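Local coordinates for prolyl endopeptidase (Myxococcus xanthus, PDB 2BKL), which probably acts as a serine peptidase that hydrolyses oligopeptides after proline and, less readily, after alanine, at residues V430-V435 with A479-R484; L440-N445 with Q519-P524; T448-Y453 with A511-L516; L537-A542 with V553-P558; Q545-Y550 with V603-L608. All coordinates share one frame; numbering follows the deposited sequence.

How the contacts relate
Followed from the N terminus, the chain opens three contacts in turn at 430-435, 440-445 and 448-453. Contact 1 closes first, at 479-484, and so crosses both of the others; contact 3 then closes at 511-516, nested inside the loop that contact 2 closes at 519-524. Contacts 1 and 3 tie strands 429-437, 477-481 and 448-451 to helix 503-518; contact 2 ties loop 440-445, between strands 429-437 and 448-451, to the loop after that helix. Contacts 4 and 5 follow and cross each other, opening at 537-542 and 545-550 and closing at 553-558 and 603-608. They join helix 534-545 to strand 552-556, and the loop between these to strand 607-613. Glu514 of contact 3 is salt-bridged to Arg546 of contact 5.

Contact 1: V430-V435 with A479-R484; sequences VPMFVV and AVANLR
Asn482 lies across the ring of Pro431 at about a right angle, its OD1 3.6 Å from Pro431 CB and its CB 3.9 Å from Pro431 CD. The same OD1 comes 3.8 Å from CE2 of Phe433, approaching the ring obliquely, while ND2 is hydrogen-bonded to Glu488 OE2 and Met460 O. An alanine here would probably leave Glu488 and Met460 O without this amide donor and open a gap beside Pro431 CB and the Phe433 ring. The backbones belong to antiparallel neighbours in the mixed sheet of the alpha/beta-hydrolase domain. Phe433 and Val480 form the hydrogen-bonded pair, Phe433 N to Val480 O and Val480 N to Phe433 O, both 2.9 Å, and Asn482 N adds a nearly straight bond to Pro431 O (171°). Met432 points to the sheet face it shares with Ala479 and Ala481, which helix 503-518 covers through Tyr515. Met432 CG is anti to its backbone N (chi1 178°), and Met432 SD rests 3.9 Å from Ala479 CB and 4.2 Å from Ala481 CB.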
# COMPACT_ATOMS: atom_id res chain seq x y z
N VAL A 430 -1.42 21.25 -7.72
CA VAL A 430 -1.64 19.90 -7.25
C VAL A 430 -2.87 19.32 -7.92
O VAL A 430 -3.91 19.99 -7.95
CB VAL A 430 -1.85 19.89 -5.73
CG1 VAL A 430 -2.08 18.44 -5.24
CG2 VAL A 430 -0.69 20.55 -4.99
N PRO A 431 -2.80 18.12 -8.49
CA PRO A 431 -3.99 17.49 -9.05
C PRO A 431 -4.93 16.92 -8.00
O PRO A 431 -4.50 16.52 -6.91
CB PRO A 431 -3.47 16.36 -9.90
CG PRO A 431 -1.96 16.48 -9.88
CD PRO A 431 -1.60 17.26 -8.65
N MET A 432 -6.20 16.86 -8.34
CA MET A 432 -7.21 16.21 -7.51
C MET A 432 -8.30 15.64 -8.40
O MET A 432 -8.75 16.31 -9.35
CB MET A 432 -7.79 17.20 -6.48
CG MET A 432 -8.88 16.59 -5.64
SD MET A 432 -9.21 17.56 -4.11
CE MET A 432 -9.56 19.15 -4.74
N PHE A 433 -8.74 14.42 -8.11
CA PHE A 433 -9.94 13.84 -8.71
C PHE A 433 -11.16 14.15 -7.87
O PHE A 433 -11.10 14.09 -6.64
CB PHE A 433 -9.81 12.32 -8.84
CG PHE A 433 -8.67 11.85 -9.69
CD1 PHE A 433 -8.71 11.99 -11.07
CD2 PHE A 433 -7.57 11.21 -9.12
CE1 PHE A 433 -7.66 11.54 -11.87
CE2 PHE A 433 -6.55 10.73 -9.92
CZ PHE A 433 -6.58 10.90 -11.27
N VAL A 434 -12.26 14.49 -8.52
CA VAL A 434 -13.51 14.78 -7.83
C VAL A 434 -14.61 13.96 -8.48
O VAL A 434 -14.83 14.05 -9.69
CB VAL A 434 -13.86 16.28 -7.82
CG1 VAL A 434 -15.07 16.52 -6.93
CG2 VAL A 434 -12.68 17.12 -7.33
N VAL A 435 -15.29 13.16 -7.68
CA VAL A 435 -16.27 12.19 -8.19
C VAL A 435 -17.62 12.47 -7.55
O VAL A 435 -17.74 12.69 -6.34
CB VAL A 435 -15.84 10.72 -7.83
CG1 VAL A 435 -16.75 9.72 -8.52
CG2 VAL A 435 -14.35 10.47 -8.20
N ALA A 479 -13.41 13.03 -3.13
CA ALA A 479 -12.27 13.70 -3.74
C ALA A 479 -11.00 13.03 -3.29
O ALA A 479 -10.89 12.62 -2.13
CB ALA A 479 -12.26 15.18 -3.33
N VAL A 480 -10.03 12.92 -4.20
CA VAL A 480 -8.75 12.27 -3.94
C VAL A 480 -7.64 13.22 -4.44
O VAL A 480 -7.56 13.49 -5.63
CB VAL A 480 -8.65 10.88 -4.65
CG1 VAL A 480 -7.33 10.21 -4.30
CG2 VAL A 480 -9.85 10.00 -4.27
N ALA A 481 -6.82 13.71 -3.52
CA ALA A 481 -5.77 14.67 -3.86
C ALA A 481 -4.45 13.98 -4.10
O ALA A 481 -4.07 13.08 -3.31
CB ALA A 481 -5.64 15.72 -2.79
N ASN A 482 -3.72 14.39 -5.13
CA ASN A 482 -2.42 13.83 -5.49
C ASN A 482 -1.32 14.68 -4.86
O ASN A 482 -0.50 15.32 -5.53
CB ASN A 482 -2.26 13.76 -7.01
CG ASN A 482 -3.23 12.83 -7.65
OD1 ASN A 482 -4.23 13.26 -8.21
ND2 ASN A 482 -2.94 11.54 -7.60
N LEU A 483 -1.30 14.63 -3.54
CA LEU A 483 -0.41 15.43 -2.72
C LEU A 483 1.06 15.13 -3.02
O LEU A 483 1.43 14.01 -3.43
CB LEU A 483 -0.65 15.14 -1.26
CG LEU A 483 -2.06 15.23 -0.75
CD1 LEU A 483 -2.13 14.74 0.73
CD2 LEU A 483 -2.58 16.63 -0.88
N ARG A 484 1.92 16.12 -2.81
CA ARG A 484 3.36 15.88 -2.80
C ARG A 484 3.70 14.79 -1.77
O ARG A 484 2.87 14.45 -0.89
CB ARG A 484 4.15 17.16 -2.56
CG ARG A 484 4.23 18.04 -3.80
CD ARG A 484 4.91 19.38 -3.58
NE ARG A 484 4.05 20.28 -2.81
CZ ARG A 484 4.41 21.49 -2.46
NH1 ARG A 484 5.60 21.95 -2.78
NH2 ARG A 484 3.58 22.23 -1.74

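Contact 2: L440-N445 with Q519-P524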
# COMPACT_ATOMS: atom_id res chain seq x y z
N LEU A 440 -25.41 16.48 -9.30
CA LEU A 440 -25.02 17.18 -8.09
C LEU A 440 -25.31 18.65 -8.24
O LEU A 440 -24.93 19.26 -9.23
CB LEU A 440 -23.52 17.03 -7.87
CG LEU A 440 -22.93 17.71 -6.64
CD1 LEU A 440 -23.16 16.80 -5.44
CD2 LEU A 440 -21.43 18.03 -6.86
N LYS A 441 -25.96 19.23 -7.23
CA LYS A 441 -26.09 20.68 -7.13
C LYS A 441 -24.81 21.27 -6.54
O LYS A 441 -24.33 20.81 -5.50
CB LYS A 441 -27.30 21.04 -6.25
CG LYS A 441 -28.56 20.23 -6.56
CD LYS A 441 -29.87 20.93 -6.20
CE LYS A 441 -30.97 20.54 -7.19
NZ LYS A 441 -32.35 20.75 -6.65
N ARG A 442 -24.25 22.27 -7.22
CA ARG A 442 -23.07 22.97 -6.76
C ARG A 442 -23.49 24.15 -5.92
O ARG A 442 -23.35 25.32 -6.33
CB ARG A 442 -22.20 23.42 -7.95
CG ARG A 442 -21.56 22.26 -8.67
CD ARG A 442 -20.36 21.71 -7.96
NE ARG A 442 -19.20 22.56 -8.10
CZ ARG A 442 -18.36 22.53 -9.14
NH1 ARG A 442 -18.54 21.70 -10.16
NH2 ARG A 442 -17.32 23.33 -9.16
N ASP A 443 -23.99 23.83 -4.73
CA ASP A 443 -24.61 24.77 -3.82
C ASP A 443 -23.83 24.95 -2.53
O ASP A 443 -24.31 25.56 -1.59
CB ASP A 443 -26.05 24.31 -3.51
CG ASP A 443 -26.12 22.99 -2.74
OD1 ASP A 443 -25.09 22.33 -2.49
OD2 ASP A 443 -27.22 22.51 -2.33
N GLY A 444 -22.62 24.40 -2.47
CA GLY A 444 -21.79 24.57 -1.28
C GLY A 444 -22.21 23.75 -0.08
O GLY A 444 -21.81 24.02 1.06
N ASN A 445 -22.99 22.71 -0.31
CA ASN A 445 -23.54 21.96 0.80
C ASN A 445 -23.54 20.45 0.67
O ASN A 445 -24.10 19.76 1.52
CB ASN A 445 -24.96 22.45 1.08
CG ASN A 445 -25.44 22.06 2.45
OD1 ASN A 445 -24.73 22.22 3.44
ND2 ASN A 445 -26.63 21.51 2.52
N GLN A 519 -14.90 26.20 -4.61
CA GLN A 519 -15.57 25.75 -5.82
C GLN A 519 -17.00 25.24 -5.62
O GLN A 519 -17.59 24.68 -6.54
CB GLN A 519 -14.71 24.69 -6.54
CG GLN A 519 -13.47 25.24 -7.20
CD GLN A 519 -13.79 26.27 -8.19
OE1 GLN A 519 -14.75 26.12 -8.94
NE2 GLN A 519 -13.05 27.37 -8.16
N LYS A 520 -17.56 25.49 -4.44
CA LYS A 520 -19.01 25.31 -4.20
C LYS A 520 -19.44 23.84 -4.15
O LYS A 520 -20.61 23.53 -4.33
CB LYS A 520 -19.86 26.11 -5.20
CG LYS A 520 -19.55 27.61 -5.23
CD LYS A 520 -19.84 28.28 -3.91
CE LYS A 520 -19.77 29.81 -4.06
NZ LYS A 520 -19.48 30.49 -2.77
N TYR A 521 -18.51 22.93 -3.86
CA TYR A 521 -18.92 21.56 -3.59
C TYR A 521 -19.50 21.45 -2.19
O TYR A 521 -20.47 20.74 -1.98
CB TYR A 521 -17.76 20.59 -3.73
CG TYR A 521 -17.21 20.48 -5.13
CD1 TYR A 521 -17.81 19.64 -6.06
CD2 TYR A 521 -16.08 21.19 -5.51
CE1 TYR A 521 -17.31 19.54 -7.36
CE2 TYR A 521 -15.60 21.10 -6.80
CZ TYR A 521 -16.19 20.25 -7.70
OH TYR A 521 -15.71 20.12 -9.01
N THR A 522 -18.91 22.14 -1.25
CA THR A 522 -19.16 21.84 0.16
C THR A 522 -18.84 23.03 1.06
O THR A 522 -18.51 24.13 0.60
CB THR A 522 -18.36 20.58 0.53
OG1 THR A 522 -18.78 20.04 1.79
CG2 THR A 522 -16.88 20.81 0.64
N GLN A 523 -18.94 22.80 2.35
CA GLN A 523 -18.54 23.78 3.38
C GLN A 523 -17.88 22.99 4.52
O GLN A 523 -18.04 21.77 4.59
CB GLN A 523 -19.72 24.61 3.89
CG GLN A 523 -20.84 23.79 4.44
CD GLN A 523 -21.96 24.64 5.02
OE1 GLN A 523 -21.70 25.49 5.87
NE2 GLN A 523 -23.19 24.41 4.58
N PRO A 524 -17.09 23.65 5.37
CA PRO A 524 -16.37 22.91 6.41
C PRO A 524 -17.23 21.92 7.22
O PRO A 524 -16.81 20.78 7.44
CB PRO A 524 -15.78 24.03 7.27
CG PRO A 524 -15.55 25.12 6.28
CD PRO A 524 -16.73 25.09 5.38
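Arg442 lays its guanidinium flat on the ring of Tyr521, a cation-pi stack that anchors the loop 440-445 to the Schellman motif ending helix 503-518. In that motif Tyr521 N bonds back to Leu516 O and Lys520 N to Val517 O. Traced outward, Arg442 CB starts 4.0 Å from Lys520 O. Bends at chi2 (-79°) and chi3 then fold the chain over, and CD passes 3.8 Å from Tyr521 CE1. Next, NE donates to Gln519 O at 3.1 Å, and at the tip NH2 donates to the same oxygen at 3.0 Å, so that one carbonyl is gripped side-on, its oxygen lying in the guanidinium plane. NH1 lies 3.4 Å from Tyr521 OH, at an angle too poor for a hydrogen bond. CZ sits 3.9 Å from the centroid of the Tyr521 ring, with the two planes 11° apart. A backbone carbonyl at the end of a helix is likely to be a good acceptor for this positive charge, and the ring on which the guanidinium lies is held by a hydrogen bond from Tyr521 OH to Glu418 OE2. At the ring's edge, Leu440 CD2 adds an apolar contact. Gly444, with positive phi, gives its N-H to Lys520 O, the donor standing above the carbonyl plane. The last link joins two amides side by side, their planes 62° apart: Gln523 NE2 donates to Asn445 OD1 at 2.9 Å.

Contact 3: T448-Y453 with A511-L516. With ZAH (N-[(benzyloxy)carbonyl]-L-alanyl-L-proline), chain C.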
# COMPACT_ATOMS: atom_id res chain seq x y z
N THR A 448 -19.02 15.84 1.69
CA THR A 448 -17.84 15.56 0.91
C THR A 448 -16.83 14.80 1.73
O THR A 448 -16.66 15.08 2.90
CB THR A 448 -17.26 16.91 0.42
OG1 THR A 448 -18.22 17.51 -0.45
CG2 THR A 448 -15.97 16.77 -0.39
N LEU A 449 -16.19 13.83 1.10
CA LEU A 449 -15.15 13.02 1.72
C LEU A 449 -13.88 13.19 0.89
O LEU A 449 -13.87 12.85 -0.29
CB LEU A 449 -15.56 11.56 1.76
CG LEU A 449 -14.57 10.55 2.35
CD1 LEU A 449 -14.26 10.84 3.75
CD2 LEU A 449 -15.20 9.16 2.21
N LEU A 450 -12.84 13.70 1.50
CA LEU A 450 -11.57 14.04 0.86
C LEU A 450 -10.51 13.09 1.41
O LEU A 450 -10.29 13.01 2.63
CB LEU A 450 -11.20 15.50 1.16
CG LEU A 450 -9.76 15.93 0.85
CD1 LEU A 450 -9.44 15.78 -0.65
CD2 LEU A 450 -9.51 17.32 1.34
N TYR A 451 -9.88 12.38 0.49
CA TYR A 451 -8.91 11.34 0.78
C TYR A 451 -7.52 11.74 0.27
O TYR A 451 -7.37 12.32 -0.81
CB TYR A 451 -9.36 10.06 0.07
CG TYR A 451 -8.48 8.83 0.16
CD1 TYR A 451 -8.07 8.36 1.37
CD2 TYR A 451 -8.19 8.08 -0.97
CE1 TYR A 451 -7.31 7.19 1.48
CE2 TYR A 451 -7.45 6.91 -0.89
CZ TYR A 451 -6.97 6.52 0.36
OH TYR A 451 -6.19 5.36 0.53
N GLY A 452 -6.50 11.40 1.04
CA GLY A 452 -5.13 11.61 0.64
C GLY A 452 -4.19 10.67 1.36
O GLY A 452 -4.58 9.96 2.28
N TYR A 453 -2.94 10.64 0.89
CA TYR A 453 -1.89 9.84 1.52
C TYR A 453 -0.66 10.71 1.65
O TYR A 453 -0.42 11.27 2.71
CB TYR A 453 -1.65 8.56 0.73
CG TYR A 453 -0.65 7.59 1.33
CD1 TYR A 453 -1.00 6.75 2.37
CD2 TYR A 453 0.63 7.47 0.84
CE1 TYR A 453 -0.10 5.82 2.87
CE2 TYR A 453 1.55 6.56 1.36
CZ TYR A 453 1.18 5.76 2.37
OH TYR A 453 2.09 4.83 2.86
N ALA A 511 -5.05 22.95 1.36
CA ALA A 511 -5.45 23.69 0.17
C ALA A 511 -6.51 22.93 -0.62
O ALA A 511 -7.36 23.57 -1.25
CB ALA A 511 -4.23 24.00 -0.68
N ALA A 512 -6.49 21.60 -0.63
CA ALA A 512 -7.55 20.82 -1.28
C ALA A 512 -8.88 21.07 -0.57
O ALA A 512 -9.91 21.26 -1.24
CB ALA A 512 -7.23 19.35 -1.26
N ALA A 513 -8.86 21.08 0.76
CA ALA A 513 -10.06 21.33 1.52
C ALA A 513 -10.60 22.71 1.26
O ALA A 513 -11.81 22.90 1.12
CB ALA A 513 -9.80 21.14 3.01
N GLU A 514 -9.71 23.68 1.15
CA GLU A 514 -10.14 25.05 0.86
C GLU A 514 -10.71 25.13 -0.57
O GLU A 514 -11.70 25.83 -0.81
CB GLU A 514 -8.98 26.03 0.99
CG GLU A 514 -8.54 26.27 2.43
CD GLU A 514 -7.18 27.00 2.52
OE1 GLU A 514 -6.29 26.81 1.67
OE2 GLU A 514 -7.03 27.81 3.45
N TYR A 515 -10.08 24.43 -1.51
CA TYR A 515 -10.55 24.44 -2.90
C TYR A 515 -11.98 23.89 -3.01
O TYR A 515 -12.82 24.46 -3.71
CB TYR A 515 -9.61 23.61 -3.77
CG TYR A 515 -10.09 23.43 -5.18
CD1 TYR A 515 -10.93 22.39 -5.54
CD2 TYR A 515 -9.74 24.33 -6.18
CE1 TYR A 515 -11.42 22.24 -6.83
CE2 TYR A 515 -10.17 24.17 -7.46
CZ TYR A 515 -11.00 23.11 -7.80
OH TYR A 515 -11.49 22.98 -9.08
N LEU A 516 -12.28 22.80 -2.34
CA LEU A 516 -13.61 22.19 -2.42
C LEU A 516 -14.69 23.13 -1.92
O LEU A 516 -15.81 23.12 -2.43
CB LEU A 516 -13.63 20.86 -1.69
CG LEU A 516 -12.74 19.79 -2.30
CD1 LEU A 516 -12.54 18.64 -1.34
CD2 LEU A 516 -13.35 19.26 -3.58
C1 ZAH C . 1.51 2.99 6.12
O2 ZAH C . 1.58 4.19 5.38
C3 ZAH C . 2.89 2.51 6.64
C4 ZAH C . 3.50 3.51 7.62
C5 ZAH C . 4.38 4.44 6.79
C6 ZAH C . 4.76 3.70 5.54
N7 ZAH C . 3.95 2.49 5.61
C8 ZAH C . 4.08 1.49 4.74
O9 ZAH C . 3.34 0.41 4.92
C10 ZAH C . 5.24 1.44 3.72
C11 ZAH C . 4.74 2.26 2.54
N14 ZAH C . 5.51 0.09 3.28
C15 ZAH C . 6.13 -0.78 4.05
O16 ZAH C . 6.60 -0.44 5.22
O17 ZAH C . 6.30 -2.11 3.55
C18 ZAH C . 6.84 -3.04 4.53
C19 ZAH C . 6.73 -4.49 4.06
C20 ZAH C . 7.47 -4.90 2.94
C21 ZAH C . 7.38 -6.22 2.50
C22 ZAH C . 6.56 -7.13 3.18
C23 ZAH C . 5.84 -6.73 4.31
C24 ZAH C . 5.93 -5.41 4.74
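Leu450, whose CB already points toward the helix, carries CG anti to the backbone N (chi1 166°), and Leu516 answers with CG anti to its carbonyl carbon (chi1 -65°), its CD1 being the branch that meets the strand. The side chains that meet are all apolar at the point of contact. Leu450 CD2 settles on the helix surface, 4.0 Å from Ala512 CB and 4.2 Å from Ala513 CB, and reaches the backbone as well, at 3.9 Å from Ala513 N. Two alanines here present a low surface on which the leucine branch can lie close to the helix backbone. One turn further on, Leu516 CD1 meets two residues of the strand, Leu450 CB at 4.2 Å and Thr448 CG2 at 4.0 Å. Thr448 thus offers its methyl to the helix, while its OG1 is hydrogen-bonded to Ala446 O. Met432 of strand 429-437, one strand removed in the sheet, touches Leu450, Ala512 and Leu516, extending the apolar layer. Strand and helix axes run roughly antiparallel, 154° apart and 10.0 Å at their closest. Beyond the strand the chain leads to Tyr453, whose OH donates to O2 of the bound benzyloxycarbonyl-alanyl-proline at 2.6 Å. The ligand is also hydrogen-bonded by Asn534 N, and the pair is consistent with the oxyanion hole of prolyl oligopeptidases, set at the end of a helix-covered strand of the alpha/beta-hydrolase fold.

Contact 4: L537-A542 with V553-P558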
# COMPACT_ATOMS: atom_id res chain seq x y z
N LEU A 537 -1.43 9.80 9.65
CA LEU A 537 -0.61 10.94 10.02
C LEU A 537 -1.15 12.20 9.34
O LEU A 537 -1.31 13.24 9.97
CB LEU A 537 0.85 10.67 9.61
CG LEU A 537 1.79 11.86 9.65
CD1 LEU A 537 1.88 12.43 11.06
CD2 LEU A 537 3.13 11.45 9.17
N LEU A 538 -1.41 12.09 8.03
CA LEU A 538 -1.95 13.21 7.26
C LEU A 538 -3.17 13.83 7.90
O LEU A 538 -3.21 15.04 8.13
CB LEU A 538 -2.31 12.76 5.85
CG LEU A 538 -3.10 13.76 5.02
CD1 LEU A 538 -2.26 14.99 4.73
CD2 LEU A 538 -3.53 13.08 3.74
N VAL A 539 -4.17 13.02 8.22
CA VAL A 539 -5.41 13.58 8.75
C VAL A 539 -5.27 14.04 10.20
O VAL A 539 -5.95 14.98 10.62
CB VAL A 539 -6.67 12.70 8.51
CG1 VAL A 539 -6.86 12.48 7.04
CG2 VAL A 539 -6.60 11.38 9.26
N GLY A 540 -4.40 13.39 10.98
CA GLY A 540 -4.08 13.88 12.30
C GLY A 540 -3.41 15.23 12.30
O GLY A 540 -3.73 16.11 13.13
N ALA A 541 -2.48 15.44 11.36
CA ALA A 541 -1.82 16.73 11.18
C ALA A 541 -2.83 17.78 10.71
O ALA A 541 -2.88 18.89 11.21
CB ALA A 541 -0.67 16.58 10.19
N ALA A 542 -3.69 17.39 9.78
CA ALA A 542 -4.65 18.34 9.24
C ALA A 542 -5.58 18.81 10.36
O ALA A 542 -5.83 20.01 10.49
CB ALA A 542 -5.43 17.71 8.12
N VAL A 553 -13.25 13.60 10.75
CA VAL A 553 -11.98 12.96 10.41
C VAL A 553 -12.13 11.48 10.67
O VAL A 553 -12.58 11.07 11.76
CB VAL A 553 -10.85 13.49 11.29
CG1 VAL A 553 -9.54 12.75 11.09
CG2 VAL A 553 -10.65 14.99 11.12
N VAL A 554 -11.75 10.68 9.69
CA VAL A 554 -11.63 9.24 9.83
C VAL A 554 -10.14 8.90 9.67
O VAL A 554 -9.55 9.18 8.63
CB VAL A 554 -12.47 8.46 8.80
CG1 VAL A 554 -12.36 6.96 9.07
CG2 VAL A 554 -13.93 8.91 8.84
N CYS A 555 -9.56 8.30 10.71
CA CYS A 555 -8.10 8.15 10.82
C CYS A 555 -7.85 6.67 11.05
O CYS A 555 -8.21 6.14 12.10
CB CYS A 555 -7.59 9.01 11.98
SG CYS A 555 -5.84 8.91 12.32
N ALA A 556 -7.27 5.98 10.08
CA ALA A 556 -7.07 4.53 10.12
C ALA A 556 -5.62 4.17 10.35
O ALA A 556 -4.69 4.79 9.81
CB ALA A 556 -7.56 3.87 8.83
N VAL A 557 -5.45 3.12 11.17
CA VAL A 557 -4.16 2.50 11.49
C VAL A 557 -3.00 3.49 11.41
O VAL A 557 -2.06 3.30 10.63
CB VAL A 557 -3.92 1.23 10.66
CG1 VAL A 557 -4.83 0.10 11.17
CG2 VAL A 557 -4.09 1.45 9.21
N PRO A 558 -3.04 4.54 12.23
CA PRO A 558 -2.19 5.72 11.99
C PRO A 558 -0.84 5.78 12.70
O PRO A 558 -0.65 5.17 13.77
CB PRO A 558 -3.04 6.84 12.53
CG PRO A 558 -3.70 6.18 13.80
CD PRO A 558 -4.03 4.80 13.29
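The helix bearing Val539 and the strand bearing Val553 and Cys555 run in roughly opposite directions, at 143°, with axes 7.9 Å apart at closest approach. Both belong to the beta-alpha-beta unit made of strand 527-532, helix 534-545 and strand 552-556, in which the tight turn at Ser533, between the first strand and the helix, fits a nucleophile elbow. Val539 carries the contact through one methyl. CG2 sits between the backbone N and the carbonyl carbon and projects at the strand, where it lies 3.7 Å from Val553 CG1, the two valine side chains sliding past each other in opposite directions. The same methyl is 3.7 Å from Cys555 CB and 4.0 Å from Cys555 SG, and it also meets Val554 O at 3.7 Å. Nearer the ligand, Pro558 CB approaches Leu537 N at 4.4 Å. With mainly aliphatic groups and the Cys555 sulfur meeting, and no hydrogen bond between the segments, helix and strand are held here by close fit, not directional bonds.

Contact 5: Q545-Y550 with V603-L608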
# COMPACT_ATOMS: atom_id res chain seq x y z
N GLN A 545 -3.71 21.07 12.99
CA GLN A 545 -3.26 22.37 12.44
C GLN A 545 -4.38 23.33 12.10
O GLN A 545 -4.29 24.53 12.39
CB GLN A 545 -2.39 22.14 11.19
CG GLN A 545 -1.08 21.45 11.54
CD GLN A 545 -0.14 21.29 10.38
OE1 GLN A 545 -0.50 21.50 9.21
NE2 GLN A 545 1.09 20.88 10.68
N ARG A 546 -5.42 22.83 11.44
CA ARG A 546 -6.48 23.66 10.91
C ARG A 546 -7.82 22.99 11.13
O ARG A 546 -8.54 22.67 10.18
CB ARG A 546 -6.28 23.92 9.42
CG ARG A 546 -4.99 24.63 9.10
CD ARG A 546 -5.04 26.08 9.28
NE ARG A 546 -6.04 26.77 8.46
CZ ARG A 546 -5.99 27.03 7.14
NH1 ARG A 546 -5.00 26.66 6.36
NH2 ARG A 546 -6.99 27.72 6.60
N PRO A 547 -8.19 22.77 12.39
CA PRO A 547 -9.43 22.07 12.71
C PRO A 547 -10.68 22.74 12.10
O PRO A 547 -11.63 22.03 11.76
CB PRO A 547 -9.46 22.08 14.25
CG PRO A 547 -8.56 23.23 14.64
CD PRO A 547 -7.48 23.21 13.61
N GLU A 548 -10.64 24.06 11.95
CA GLU A 548 -11.76 24.80 11.41
C GLU A 548 -12.11 24.50 9.97
O GLU A 548 -13.19 24.84 9.53
CB GLU A 548 -11.52 26.31 11.60
CG GLU A 548 -10.51 26.94 10.67
CD GLU A 548 -9.03 26.71 11.01
OE1 GLU A 548 -8.68 26.07 12.03
OE2 GLU A 548 -8.19 27.26 10.27
N LEU A 549 -11.22 23.85 9.24
CA LEU A 549 -11.51 23.50 7.83
C LEU A 549 -12.37 22.24 7.67
O LEU A 549 -12.85 21.99 6.57
CB LEU A 549 -10.22 23.29 7.04
CG LEU A 549 -9.27 24.46 6.86
CD1 LEU A 549 -8.04 24.05 6.05
CD2 LEU A 549 -9.97 25.62 6.18
N TYR A 550 -12.54 21.46 8.73
CA TYR A 550 -13.05 20.10 8.64
C TYR A 550 -14.20 19.85 9.60
O TYR A 550 -14.20 20.37 10.73
CB TYR A 550 -11.92 19.11 8.93
CG TYR A 550 -10.65 19.39 8.15
CD1 TYR A 550 -10.58 19.14 6.78
CD2 TYR A 550 -9.52 19.91 8.76
CE1 TYR A 550 -9.44 19.39 6.08
CE2 TYR A 550 -8.35 20.18 8.07
CZ TYR A 550 -8.32 19.92 6.70
OH TYR A 550 -7.19 20.21 6.00
N VAL A 603 -10.10 24.15 21.91
CA VAL A 603 -10.38 24.07 20.48
C VAL A 603 -11.51 23.09 20.23
O VAL A 603 -11.50 21.98 20.78
CB VAL A 603 -9.14 23.63 19.74
CG1 VAL A 603 -9.43 23.32 18.27
CG2 VAL A 603 -8.08 24.69 19.83
N ARG A 604 -12.49 23.47 19.43
CA ARG A 604 -13.51 22.53 18.98
C ARG A 604 -12.94 21.79 17.78
O ARG A 604 -12.71 22.37 16.71
CB ARG A 604 -14.82 23.23 18.62
CG ARG A 604 -15.41 24.07 19.77
CD ARG A 604 -16.40 25.17 19.33
NE ARG A 604 -17.78 24.84 19.69
CZ ARG A 604 -18.60 24.05 18.98
NH1 ARG A 604 -18.19 23.50 17.83
NH2 ARG A 604 -19.83 23.81 19.42
N TYR A 605 -12.71 20.50 17.97
CA TYR A 605 -12.16 19.66 16.92
C TYR A 605 -13.28 19.11 16.07
O TYR A 605 -14.42 18.98 16.49
CB TYR A 605 -11.30 18.52 17.55
CG TYR A 605 -9.99 19.08 18.04
CD1 TYR A 605 -8.97 19.41 17.15
CD2 TYR A 605 -9.78 19.35 19.40
CE1 TYR A 605 -7.81 19.94 17.58
CE2 TYR A 605 -8.62 19.92 19.83
CZ TYR A 605 -7.63 20.22 18.94
OH TYR A 605 -6.49 20.84 19.35
N PRO A 606 -12.91 18.68 14.87
CA PRO A 606 -13.83 17.85 14.09
C PRO A 606 -14.17 16.58 14.84
O PRO A 606 -13.36 16.08 15.64
CB PRO A 606 -13.01 17.49 12.84
CG PRO A 606 -11.87 18.40 12.81
CD PRO A 606 -11.65 18.91 14.17
N ALA A 607 -15.32 16.00 14.57
CA ALA A 607 -15.64 14.65 15.04
C ALA A 607 -14.58 13.68 14.53
O ALA A 607 -14.13 13.82 13.40
CB ALA A 607 -17.03 14.24 14.57
N LEU A 608 -14.21 12.68 15.33
CA LEU A 608 -13.12 11.79 15.02
C LEU A 608 -13.54 10.34 15.15
O LEU A 608 -14.06 9.95 16.20
CB LEU A 608 -11.94 12.09 15.93
CG LEU A 608 -10.73 11.19 15.86
CD1 LEU A 608 -10.10 11.28 14.46
CD2 LEU A 608 -9.70 11.58 16.93
O HOH W 1 -13.81 21.93 13.67
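The loop with a short 3-10 turn (547-549) that links helix 534-545 to strand 552-556 packs its Pro547 and Tyr550 against the residues leading into strand 607-613. Pro547 is wedged among three of them: its CG lies 3.7 Å from Val603 CG1, crossing that side chain at about a right angle, and its CB is 4.0 Å from Tyr605 CD1 and 3.9 Å from Pro606 CD. Val603 CG1 in turn sits over the face of the Tyr605 ring. The Pro606 ring reaches the other end of the turn, with CG 3.9 Å from Tyr550 CB and 3.7 Å from Tyr550 O. An alanine in place of Pro606 would probably open a gap between Pro547 CB and Tyr550 CB and make the approach to the strand more flexible. A water 2.9 Å from Pro547 O and 3.3 Å from Arg604 O may bridge the two backbones. The arrangement gathers loops at the N-terminal ends of two adjacent parallel strands, 552-556 and 607-613, of the mixed alpha/beta-hydrolase sheet.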